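Alpha-1,2-mannosidase (Bacteroides thetaiotaomicron, PDB 2WW2) hydrolyses alpha-mannosides as a calcium-dependent, inverting alpha-mannosidase of glycoside hydrolase family 92, from a human gut symbiont. Local coordinates at residues M38-P43 and F297-Y302; R285-C290 and A633-S638; Y326-F331 and W370-H375; A590-D595 and E651-S656. All coordinates share one frame; numbering follows the deposited sequence.

Interaction 1: M38-P43 and F297-Y302; sequences MNFWSP and FPREFY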
# COMPACT_ATOMS: atom_id res chain seq x y z
N MET A 38 -37.44 24.33 2.06
CA MET A 38 -37.05 25.01 0.83
C MET A 38 -35.79 25.84 1.03
O MET A 38 -34.95 25.87 0.15
CB MET A 38 -38.18 25.92 0.33
CG MET A 38 -37.84 26.59 -1.03
SD MET A 38 -39.22 27.60 -1.63
CE MET A 38 -38.86 29.15 -0.84
N ASN A 39 -35.64 26.50 2.18
CA ASN A 39 -34.44 27.29 2.43
C ASN A 39 -33.74 26.73 3.67
O ASN A 39 -34.41 26.45 4.68
CB ASN A 39 -34.78 28.77 2.68
CG ASN A 39 -35.49 29.44 1.50
OD1 ASN A 39 -36.47 30.20 1.67
ND2 ASN A 39 -35.00 29.18 0.30
N PHE A 40 -32.43 26.53 3.58
CA PHE A 40 -31.62 26.16 4.76
C PHE A 40 -30.82 27.36 5.20
O PHE A 40 -30.61 28.29 4.41
CB PHE A 40 -30.61 25.05 4.47
CG PHE A 40 -31.22 23.70 4.11
CD1 PHE A 40 -32.57 23.43 4.33
CD2 PHE A 40 -30.40 22.69 3.57
CE1 PHE A 40 -33.12 22.18 4.01
CE2 PHE A 40 -30.93 21.42 3.23
CZ PHE A 40 -32.28 21.17 3.44
N TRP A 41 -30.32 27.32 6.44
CA TRP A 41 -29.48 28.39 6.96
C TRP A 41 -28.19 27.78 7.52
O TRP A 41 -28.22 26.66 8.05
CB TRP A 41 -30.23 29.24 8.02
CG TRP A 41 -31.25 30.13 7.32
CD1 TRP A 41 -32.50 29.77 6.87
CD2 TRP A 41 -31.05 31.49 6.92
NE1 TRP A 41 -33.08 30.86 6.22
CE2 TRP A 41 -32.21 31.91 6.24
CE3 TRP A 41 -29.99 32.40 7.08
CZ2 TRP A 41 -32.35 33.21 5.74
CZ3 TRP A 41 -30.13 33.69 6.57
CH2 TRP A 41 -31.30 34.07 5.91
N SER A 42 -27.07 28.49 7.38
CA SER A 42 -25.79 27.99 7.93
C SER A 42 -24.82 29.13 8.21
O SER A 42 -24.79 30.11 7.48
CB SER A 42 -25.14 27.07 6.87
OG SER A 42 -23.84 26.60 7.25
N PRO A 43 -23.96 28.96 9.22
CA PRO A 43 -22.79 29.81 9.33
C PRO A 43 -21.89 29.66 8.11
O PRO A 43 -21.83 28.58 7.47
CB PRO A 43 -22.06 29.25 10.58
CG PRO A 43 -22.53 27.81 10.66
CD PRO A 43 -23.98 27.88 10.22
N PHE A 297 -32.66 16.41 2.20
CA PHE A 297 -32.77 16.48 0.72
C PHE A 297 -33.58 15.29 0.20
O PHE A 297 -33.65 14.26 0.86
CB PHE A 297 -31.38 16.40 0.06
CG PHE A 297 -30.42 17.48 0.49
CD1 PHE A 297 -30.30 18.65 -0.26
CD2 PHE A 297 -29.61 17.31 1.60
CE1 PHE A 297 -29.40 19.65 0.09
CE2 PHE A 297 -28.69 18.31 1.98
CZ PHE A 297 -28.59 19.48 1.23
N PRO A 298 -34.22 15.43 -0.97
CA PRO A 298 -34.27 16.68 -1.73
C PRO A 298 -35.15 17.69 -1.02
O PRO A 298 -36.05 17.32 -0.24
CB PRO A 298 -34.91 16.24 -3.06
CG PRO A 298 -35.85 15.10 -2.65
CD PRO A 298 -35.01 14.35 -1.60
N ARG A 299 -34.94 18.97 -1.30
CA ARG A 299 -35.76 20.01 -0.67
C ARG A 299 -37.07 20.22 -1.41
O ARG A 299 -37.15 20.07 -2.66
CB ARG A 299 -35.00 21.34 -0.58
CG ARG A 299 -34.86 22.06 -1.94
CD ARG A 299 -34.10 23.40 -1.77
NE ARG A 299 -32.71 23.14 -1.39
CZ ARG A 299 -32.26 23.14 -0.14
NH1 ARG A 299 -33.06 23.44 0.89
NH2 ARG A 299 -30.99 22.86 0.09
N GLU A 300 -38.11 20.54 -0.65
CA GLU A 300 -39.37 21.05 -1.22
C GLU A 300 -39.01 22.34 -1.96
O GLU A 300 -38.23 23.15 -1.46
CB GLU A 300 -40.38 21.34 -0.10
CG GLU A 300 -40.72 20.10 0.73
CD GLU A 300 -41.39 20.41 2.07
OE1 GLU A 300 -41.58 21.60 2.41
OE2 GLU A 300 -41.70 19.43 2.79
N PHE A 301 -39.55 22.52 -3.17
CA PHE A 301 -39.30 23.72 -3.95
C PHE A 301 -40.63 24.44 -4.27
O PHE A 301 -40.71 25.29 -5.16
CB PHE A 301 -38.55 23.35 -5.23
CG PHE A 301 -37.71 24.46 -5.78
CD1 PHE A 301 -36.55 24.86 -5.13
CD2 PHE A 301 -38.06 25.09 -6.97
CE1 PHE A 301 -35.76 25.89 -5.65
CE2 PHE A 301 -37.26 26.11 -7.50
CZ PHE A 301 -36.11 26.51 -6.82
N TYR A 302 -41.67 24.07 -3.53
CA TYR A 302 -42.98 24.68 -3.69
C TYR A 302 -43.29 25.58 -2.49
O TYR A 302 -42.61 25.53 -1.43
CB TYR A 302 -44.07 23.62 -3.86
CG TYR A 302 -44.14 22.58 -2.76
CD1 TYR A 302 -44.97 22.75 -1.66
CD2 TYR A 302 -43.37 21.43 -2.84
CE1 TYR A 302 -45.03 21.79 -0.65
CE2 TYR A 302 -43.42 20.46 -1.83
CZ TYR A 302 -44.25 20.65 -0.76
OH TYR A 302 -44.29 19.69 0.22
O HOH W 1 -40.51 24.12 2.19
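The Phe40 ring carries the guanidinium of Arg299 over one face and meets Phe297 at its edge. CZ of Arg299 stands 4.0 Å from the centroid of the Phe40 ring, only 11° off its normal, a cation-pi contact. The guanidinium does not lie flat on the ring: the two planes are 69° apart, and NH1 and NH2 are the atoms that come down on the carbons. At the rim, CE2 of Phe40 points into a face of Phe297, 3.6 Å from its CZ, in an edge-to-face pair with planes at 77°. A bend at chi3 of Arg299 turns its tip toward the ring and also brings NH1 to 3.2 Å from Met38 O, a weak bond with a poor angle. NE of the same guanidinium forms a salt bridge with Asp328, which helps hold the group in place. Further along, Met38 CA makes a CH···O contact of 3.2 Å with Glu300 O, and one water joins Met38 N to Glu300 OE1. The contact is buried and brings the family 92 N-terminal domain against the catalytic domain. Strand 40-44 pairs with strand 60-67 of the N-terminal domain, while strand 299-304 lies beside strand 326-330 in a five-stranded antiparallel sheet, with helix 347-364 touching Pro298, Glu300 and Tyr302.

Interaction 2: R285-C290 and A633-S638; sequences RTFYSC and AWYVFS
Apolar helix-to-helix packing, without a hydrogen bond across it, joins Thr286, Phe287 and Cys290 of helix 281-294 to Tyr635 and Val636 of helix 632-640 inside the catalytic domain. The segment axes approach to 8.8 Å and cross at -127°. Tyr635 makes the largest contribution: with CG anti to its backbone N (chi1 -176°), its ring extends to the other helix, where the methyl CG2 of Thr286 sits over one face, 3.3 Å from Tyr635 CZ and displaced toward the hydroxyl end, a CH-pi contact. The sulfur of Cys290 approaches the same ring obliquely, 4.5 Å from the centroid of Tyr635. Val636 divides its two methyls, CG1 touching Phe287 CE1 at 3.9 Å and CG2 resting near Cys290 CB. The ring of Phe287 turns its edge to the Val636 carbonyl, with CE1 3.6 Å from Val636 O. The hydroxyl of Thr286 takes no part in this packing; it bonds back to Glu282 O within its own helix. Leu341 of helix 338-345 covers Val636 from a third helix. Such close-packed, steeply crossed helices are consistent with the (alpha/alpha)6-barrel core of six-hairpin glycosidases, to which the family 92 catalytic domain belongs.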
# COMPACT_ATOMS: atom_id res chain seq x y z
N ARG A 285 -26.71 9.07 19.24
CA ARG A 285 -26.25 10.27 18.50
C ARG A 285 -25.91 9.95 17.05
O ARG A 285 -26.26 10.71 16.14
CB ARG A 285 -25.06 10.91 19.21
CG ARG A 285 -25.48 11.52 20.55
CD ARG A 285 -24.38 12.31 21.18
NE ARG A 285 -23.17 11.52 21.34
CZ ARG A 285 -22.66 11.18 22.52
NH1 ARG A 285 -23.26 11.55 23.65
NH2 ARG A 285 -21.54 10.45 22.56
N THR A 286 -25.26 8.83 16.82
CA THR A 286 -24.87 8.49 15.44
C THR A 286 -26.12 8.26 14.62
O THR A 286 -26.27 8.83 13.54
CB THR A 286 -23.96 7.25 15.42
OG1 THR A 286 -22.83 7.48 16.28
CG2 THR A 286 -23.43 6.98 13.99
N PHE A 287 -27.02 7.44 15.15
CA PHE A 287 -28.26 7.09 14.46
C PHE A 287 -29.12 8.32 14.12
O PHE A 287 -29.55 8.49 12.98
CB PHE A 287 -29.07 6.12 15.34
CG PHE A 287 -30.35 5.64 14.70
CD1 PHE A 287 -30.32 4.67 13.68
CD2 PHE A 287 -31.58 6.14 15.10
CE1 PHE A 287 -31.49 4.22 13.10
CE2 PHE A 287 -32.76 5.70 14.52
CZ PHE A 287 -32.72 4.74 13.51
N TYR A 288 -29.41 9.16 15.12
CA TYR A 288 -30.28 10.30 14.86
C TYR A 288 -29.61 11.40 14.05
O TYR A 288 -30.27 12.09 13.30
CB TYR A 288 -30.92 10.82 16.17
CG TYR A 288 -31.99 9.85 16.60
CD1 TYR A 288 -33.15 9.71 15.83
CD2 TYR A 288 -31.82 9.01 17.71
CE1 TYR A 288 -34.14 8.79 16.17
CE2 TYR A 288 -32.80 8.08 18.05
CZ TYR A 288 -33.96 7.98 17.27
OH TYR A 288 -34.95 7.07 17.59
N SER A 289 -28.30 11.54 14.19
CA SER A 289 -27.56 12.46 13.30
C SER A 289 -27.66 12.00 11.84
O SER A 289 -27.93 12.82 10.96
CB SER A 289 -26.11 12.56 13.73
OG SER A 289 -26.00 13.12 15.05
N CYS A 290 -27.44 10.71 11.60
CA CYS A 290 -27.59 10.18 10.23
C CYS A 290 -29.02 10.36 9.74
O CYS A 290 -29.23 10.68 8.56
CB CYS A 290 -27.19 8.69 10.16
SG CYS A 290 -25.42 8.42 10.36
N ALA A 633 -28.26 7.15 5.13
CA ALA A 633 -29.43 6.25 5.08
C ALA A 633 -29.01 4.79 5.23
O ALA A 633 -29.75 3.96 5.79
CB ALA A 633 -30.18 6.46 3.77
N TRP A 634 -27.82 4.48 4.72
CA TRP A 634 -27.26 3.14 4.87
C TRP A 634 -27.14 2.82 6.36
O TRP A 634 -27.49 1.72 6.82
CB TRP A 634 -25.88 3.08 4.19
CG TRP A 634 -25.25 1.72 4.19
CD1 TRP A 634 -25.25 0.81 3.17
CD2 TRP A 634 -24.52 1.10 5.27
NE1 TRP A 634 -24.57 -0.33 3.54
CE2 TRP A 634 -24.11 -0.17 4.82
CE3 TRP A 634 -24.15 1.51 6.55
CZ2 TRP A 634 -23.36 -1.04 5.61
CZ3 TRP A 634 -23.43 0.64 7.35
CH2 TRP A 634 -23.03 -0.62 6.88
N TYR A 635 -26.69 3.80 7.13
CA TYR A 635 -26.53 3.56 8.57
C TYR A 635 -27.89 3.40 9.25
O TYR A 635 -28.08 2.53 10.10
CB TYR A 635 -25.73 4.68 9.21
CG TYR A 635 -25.42 4.46 10.69
CD1 TYR A 635 -24.20 3.91 11.10
CD2 TYR A 635 -26.35 4.79 11.66
CE1 TYR A 635 -23.92 3.69 12.46
CE2 TYR A 635 -26.07 4.57 13.03
CZ TYR A 635 -24.86 4.03 13.40
OH TYR A 635 -24.58 3.84 14.73
N VAL A 636 -28.86 4.24 8.87
CA VAL A 636 -30.20 4.15 9.49
C VAL A 636 -30.83 2.79 9.23
O VAL A 636 -31.24 2.10 10.16
CB VAL A 636 -31.12 5.30 9.00
CG1 VAL A 636 -32.55 5.07 9.48
CG2 VAL A 636 -30.59 6.63 9.54
N PHE A 637 -30.90 2.39 7.97
CA PHE A 637 -31.40 1.06 7.65
C PHE A 637 -30.62 -0.02 8.41
O PHE A 637 -31.21 -0.86 9.07
CB PHE A 637 -31.29 0.82 6.15
CG PHE A 637 -32.53 1.18 5.38
CD1 PHE A 637 -33.72 0.49 5.60
CD2 PHE A 637 -32.50 2.19 4.43
CE1 PHE A 637 -34.88 0.82 4.89
CE2 PHE A 637 -33.65 2.54 3.72
CZ PHE A 637 -34.83 1.84 3.93
N SER A 638 -29.30 -0.00 8.28
CA SER A 638 -28.49 -1.08 8.87
C SER A 638 -28.66 -1.19 10.38
O SER A 638 -28.73 -2.31 10.92
CB SER A 638 -27.00 -0.94 8.49
OG SER A 638 -26.85 -1.12 7.09

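Interaction 3: Y326-F331 and W370-H375; sequences YTDNGF and WASPGH
Asp328 OD1 receives the hydroxyl of Ser372 at 2.6 Å from Ser372 OG, met nearly along the C-O axis of the carboxylate. The bond flanks a G1 beta bulge, in which Asp328 and Asn329 both face Ala371 where strand 326-330 pairs with the edge strand 370-371. Asp328 has left-handed backbone angles, as the first residue of such a bulge does. Its other carboxylate oxygen, OD2, is also hydrogen-bonded to the Tyr77 hydroxyl, so both carboxylate oxygens have partners. Within the bulge, Asn329 and Ala371 form a hydrogen-bonded antiparallel pair, with Ala371 N 3.1 Å from Asn329 O and Asn329 N 3.2 Å from Ala371 O. On the N-terminal side of the bulge, Thr327 puts OG1 anti to its backbone N (chi1 -171°), and this hydroxyl donates to Pro373 O at 2.6 Å, just after the cis peptide that precedes Pro373. The side chains of Thr327 and Pro373 lie alongside one another. A bound glycerol, probably from the crystallisation liquor, bonds to Gly330 N and Asp328 O, so a small polar molecule can settle against this strand. Gly330, at the N-cap of helix 331-334, leaves room for the indole of Trp370: its CA lies 3.3 Å from the centroid of the five-membered ring of Trp370, over the face and 8° off the normal.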
# COMPACT_ATOMS: atom_id res chain seq x y z
N TYR A 326 -39.58 19.37 -6.28
CA TYR A 326 -38.45 19.19 -5.35
C TYR A 326 -37.18 19.39 -6.14
O TYR A 326 -37.18 19.26 -7.36
CB TYR A 326 -38.39 17.74 -4.79
CG TYR A 326 -39.36 17.49 -3.67
CD1 TYR A 326 -38.91 17.37 -2.35
CD2 TYR A 326 -40.74 17.41 -3.92
CE1 TYR A 326 -39.82 17.16 -1.31
CE2 TYR A 326 -41.65 17.19 -2.88
CZ TYR A 326 -41.17 17.05 -1.58
OH TYR A 326 -42.08 16.85 -0.57
N THR A 327 -36.08 19.60 -5.44
CA THR A 327 -34.81 19.65 -6.15
C THR A 327 -33.64 19.42 -5.20
O THR A 327 -33.84 19.06 -4.04
CB THR A 327 -34.64 20.99 -6.88
OG1 THR A 327 -33.48 20.88 -7.72
CG2 THR A 327 -34.44 22.14 -5.87
N ASP A 328 -32.42 19.61 -5.72
CA ASP A 328 -31.19 19.38 -4.98
C ASP A 328 -31.00 17.92 -4.60
O ASP A 328 -31.08 17.54 -3.43
CB ASP A 328 -31.11 20.31 -3.78
CG ASP A 328 -30.90 21.74 -4.22
OD1 ASP A 328 -30.04 21.94 -5.12
OD2 ASP A 328 -31.60 22.64 -3.71
N ASN A 329 -30.76 17.10 -5.62
CA ASN A 329 -30.61 15.68 -5.40
C ASN A 329 -29.85 15.09 -6.55
O ASN A 329 -30.14 15.44 -7.68
CB ASN A 329 -32.00 15.02 -5.39
CG ASN A 329 -32.15 14.09 -4.24
OD1 ASN A 329 -32.64 12.96 -4.38
ND2 ASN A 329 -31.71 14.55 -3.07
N GLY A 330 -28.89 14.21 -6.25
CA GLY A 330 -28.32 13.31 -7.25
C GLY A 330 -28.87 11.90 -7.06
O GLY A 330 -28.45 11.17 -6.17
N PHE A 331 -29.81 11.53 -7.91
CA PHE A 331 -30.45 10.24 -7.78
C PHE A 331 -29.45 9.09 -7.84
O PHE A 331 -29.69 8.05 -7.25
CB PHE A 331 -31.53 10.04 -8.84
CG PHE A 331 -32.70 10.98 -8.72
CD1 PHE A 331 -33.06 11.54 -7.49
CD2 PHE A 331 -33.49 11.27 -9.84
CE1 PHE A 331 -34.14 12.39 -7.38
CE2 PHE A 331 -34.62 12.13 -9.73
CZ PHE A 331 -34.93 12.68 -8.51
N TRP A 370 -29.29 14.47 -11.83
CA TRP A 370 -28.78 15.45 -10.85
C TRP A 370 -29.49 16.78 -11.12
O TRP A 370 -29.48 17.27 -12.25
CB TRP A 370 -27.25 15.63 -10.98
CG TRP A 370 -26.51 15.33 -9.69
CD1 TRP A 370 -25.67 14.28 -9.46
CD2 TRP A 370 -26.58 16.08 -8.47
NE1 TRP A 370 -25.19 14.33 -8.15
CE2 TRP A 370 -25.73 15.43 -7.53
CE3 TRP A 370 -27.24 17.25 -8.08
CZ2 TRP A 370 -25.56 15.91 -6.22
CZ3 TRP A 370 -27.09 17.71 -6.77
CH2 TRP A 370 -26.25 17.04 -5.85
N ALA A 371 -30.14 17.34 -10.10
CA ALA A 371 -30.86 18.61 -10.22
C ALA A 371 -30.40 19.56 -9.13
O ALA A 371 -30.32 19.18 -7.95
CB ALA A 371 -32.38 18.37 -10.06
N SER A 372 -30.11 20.80 -9.52
CA SER A 372 -29.76 21.85 -8.56
C SER A 372 -29.69 23.24 -9.21
O SER A 372 -28.62 23.69 -9.61
CB SER A 372 -28.40 21.53 -7.90
OG SER A 372 -28.11 22.45 -6.85
N PRO A 373 -30.83 23.93 -9.33
CA PRO A 373 -32.17 23.42 -9.03
C PRO A 373 -32.78 22.74 -10.24
O PRO A 373 -33.68 21.92 -10.10
CB PRO A 373 -32.95 24.70 -8.70
CG PRO A 373 -32.28 25.78 -9.52
CD PRO A 373 -30.83 25.37 -9.67
N GLY A 374 -32.29 23.08 -11.42
CA GLY A 374 -32.68 22.41 -12.65
C GLY A 374 -31.61 21.42 -13.05
O GLY A 374 -30.74 21.08 -12.25
N HIS A 375 -31.65 20.97 -14.30
CA HIS A 375 -30.72 19.95 -14.77
C HIS A 375 -29.27 20.41 -14.66
O HIS A 375 -28.90 21.49 -15.14
CB HIS A 375 -31.00 19.62 -16.24
CG HIS A 375 -32.28 18.90 -16.49
ND1 HIS A 375 -32.59 17.69 -15.90
CD2 HIS A 375 -33.30 19.17 -17.34
CE1 HIS A 375 -33.76 17.27 -16.35
NE2 HIS A 375 -34.22 18.15 -17.23

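Interaction 4: A590-D595 and E651-S656; sequences AIYLYD and EYAIGS
Tyr592 sets one edge of its ring against the backbone of residues 653 to 655. CE1 of Tyr592 lies 3.6 Å from Gly655 CA, and the backbone N of Gly655 sits at the ring edge, near its plane. Gly655, having no side chain, lets the ring come this close. CD1 of Tyr592 rests 4.1 Å from the methyl of Ala653, whose CB touches both the tyrosine and the carboxylate of Asp595. With CG of Tyr592 beside its backbone N (chi1 -73°), the ring is carried across to the strand, and its hydroxyl passes beyond to bond with Ser638 OG. The same hydroxyl is 3.0 Å from a water that accepts from Ser656 N, which links Tyr592 to the segment by a polar route as well. One turn on, Asp595 points its carboxylate at the strand: OD2 is 2.5 Å from Ile654 O and 3.4 Å from Ala653 CB. Two oxygens this close suggest that the acid probably holds a proton and gives it to the carbonyl. Tyr643, from the neighbouring strand 642-643, lies nearly parallel to the Tyr592 ring. Helices 540-551 and 600-613 touch the 590-595 segment through Ile591, Tyr594 and other side chains. Here a loop segment with helical backbone angles, leading into a 3-10 turn, packs against the middle strand of a small three-stranded antiparallel sheet in the catalytic domain.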
# COMPACT_ATOMS: atom_id res chain seq x y z
N ALA A 590 -22.98 -4.48 -0.75
CA ALA A 590 -22.27 -5.77 -0.89
C ALA A 590 -22.23 -6.62 0.38
O ALA A 590 -22.28 -7.85 0.31
CB ALA A 590 -20.86 -5.55 -1.45
N ILE A 591 -22.14 -5.99 1.55
CA ILE A 591 -22.15 -6.77 2.78
C ILE A 591 -23.40 -7.64 2.92
O ILE A 591 -23.35 -8.71 3.54
CB ILE A 591 -22.01 -5.90 4.04
CG1 ILE A 591 -20.57 -5.43 4.16
CG2 ILE A 591 -22.35 -6.72 5.28
CD1 ILE A 591 -20.30 -4.60 5.44
N TYR A 592 -24.50 -7.22 2.30
CA TYR A 592 -25.75 -7.96 2.41
C TYR A 592 -25.82 -9.13 1.45
O TYR A 592 -26.77 -9.91 1.51
CB TYR A 592 -26.97 -7.04 2.19
CG TYR A 592 -27.22 -6.10 3.36
CD1 TYR A 592 -27.99 -6.51 4.45
CD2 TYR A 592 -26.64 -4.84 3.40
CE1 TYR A 592 -28.22 -5.68 5.53
CE2 TYR A 592 -26.85 -3.98 4.49
CZ TYR A 592 -27.63 -4.43 5.56
OH TYR A 592 -27.86 -3.59 6.64
N LEU A 593 -24.84 -9.26 0.56
CA LEU A 593 -24.93 -10.30 -0.48
C LEU A 593 -24.81 -11.71 0.09
O LEU A 593 -25.27 -12.67 -0.51
CB LEU A 593 -23.90 -10.05 -1.60
CG LEU A 593 -24.20 -8.85 -2.51
CD1 LEU A 593 -23.02 -8.55 -3.47
CD2 LEU A 593 -25.46 -9.10 -3.30
N TYR A 594 -24.19 -11.86 1.26
CA TYR A 594 -24.15 -13.18 1.88
C TYR A 594 -25.55 -13.75 2.13
O TYR A 594 -25.70 -14.96 2.22
CB TYR A 594 -23.40 -13.17 3.20
CG TYR A 594 -21.92 -12.81 3.13
CD1 TYR A 594 -20.96 -13.75 2.75
CD2 TYR A 594 -21.48 -11.56 3.54
CE1 TYR A 594 -19.61 -13.44 2.75
CE2 TYR A 594 -20.12 -11.23 3.53
CZ TYR A 594 -19.19 -12.17 3.13
OH TYR A 594 -17.85 -11.84 3.14
N ASP A 595 -26.55 -12.88 2.25
CA ASP A 595 -27.96 -13.28 2.46
C ASP A 595 -28.53 -14.05 1.28
O ASP A 595 -29.53 -14.75 1.41
CB ASP A 595 -28.87 -12.06 2.65
CG ASP A 595 -28.85 -11.49 4.07
OD1 ASP A 595 -28.36 -12.14 5.01
OD2 ASP A 595 -29.40 -10.37 4.26
N GLU A 651 -38.45 -5.48 -1.11
CA GLU A 651 -37.85 -6.45 -0.17
C GLU A 651 -36.71 -5.74 0.53
O GLU A 651 -36.02 -4.94 -0.10
CB GLU A 651 -37.13 -7.59 -0.94
CG GLU A 651 -37.94 -8.78 -1.26
CD GLU A 651 -37.20 -9.78 -2.09
OE1 GLU A 651 -35.96 -9.65 -2.36
OE2 GLU A 651 -37.87 -10.73 -2.50
N TYR A 652 -36.46 -6.10 1.78
CA TYR A 652 -35.29 -5.59 2.49
C TYR A 652 -34.50 -6.77 3.05
O TYR A 652 -35.06 -7.57 3.81
CB TYR A 652 -35.74 -4.67 3.64
CG TYR A 652 -36.66 -3.54 3.22
CD1 TYR A 652 -36.16 -2.26 2.98
CD2 TYR A 652 -38.03 -3.76 3.06
CE1 TYR A 652 -36.99 -1.23 2.61
CE2 TYR A 652 -38.87 -2.73 2.68
CZ TYR A 652 -38.34 -1.47 2.46
OH TYR A 652 -39.17 -0.45 2.07
N ALA A 653 -33.23 -6.89 2.66
CA ALA A 653 -32.39 -7.96 3.16
C ALA A 653 -32.06 -7.72 4.63
O ALA A 653 -31.78 -6.59 5.04
CB ALA A 653 -31.10 -8.10 2.33
N ILE A 654 -32.12 -8.79 5.42
CA ILE A 654 -31.88 -8.70 6.86
C ILE A 654 -30.37 -8.71 7.18
O ILE A 654 -29.59 -9.51 6.64
CB ILE A 654 -32.68 -9.79 7.61
CG1 ILE A 654 -34.17 -9.43 7.52
CG2 ILE A 654 -32.25 -9.86 9.12
CD1 ILE A 654 -35.12 -10.54 7.92
N GLY A 655 -29.96 -7.77 8.03
CA GLY A 655 -28.58 -7.72 8.48
C GLY A 655 -28.56 -8.14 9.93
O GLY A 655 -28.82 -9.30 10.26
N SER A 656 -28.30 -7.18 10.80
CA SER A 656 -28.29 -7.40 12.24
C SER A 656 -28.48 -6.03 12.86
O SER A 656 -27.74 -5.10 12.51
CB SER A 656 -26.94 -8.01 12.66
OG SER A 656 -26.83 -8.06 14.06
O HOH W 2 -28.62 -4.58 9.32

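How the interactions relate
From the N terminus, residues 38-43 open interaction 1, which closes at 297-302 and joins the N-terminal domain to the catalytic domain. Before it closes, helix 281-294 has opened interaction 2, so the two cross; this helix leads straight into strand 299-304. Interaction 2 closes only at 633-638, and interaction 3 is nested within its span. Interaction 4 opens at 590-595 inside that span and closes beyond it at 651-656, crossing interaction 2. Through strand 299-304, interaction 1 reaches the sheet containing interaction 3 and touches it by the Arg299-Asp328 salt bridge, whereas 2 and 4 meet at the Ser638-Tyr592 hydroxyl pair and where Phe637 packs on Tyr652. Interactions 1 and 4 have centres about 33 Å apart.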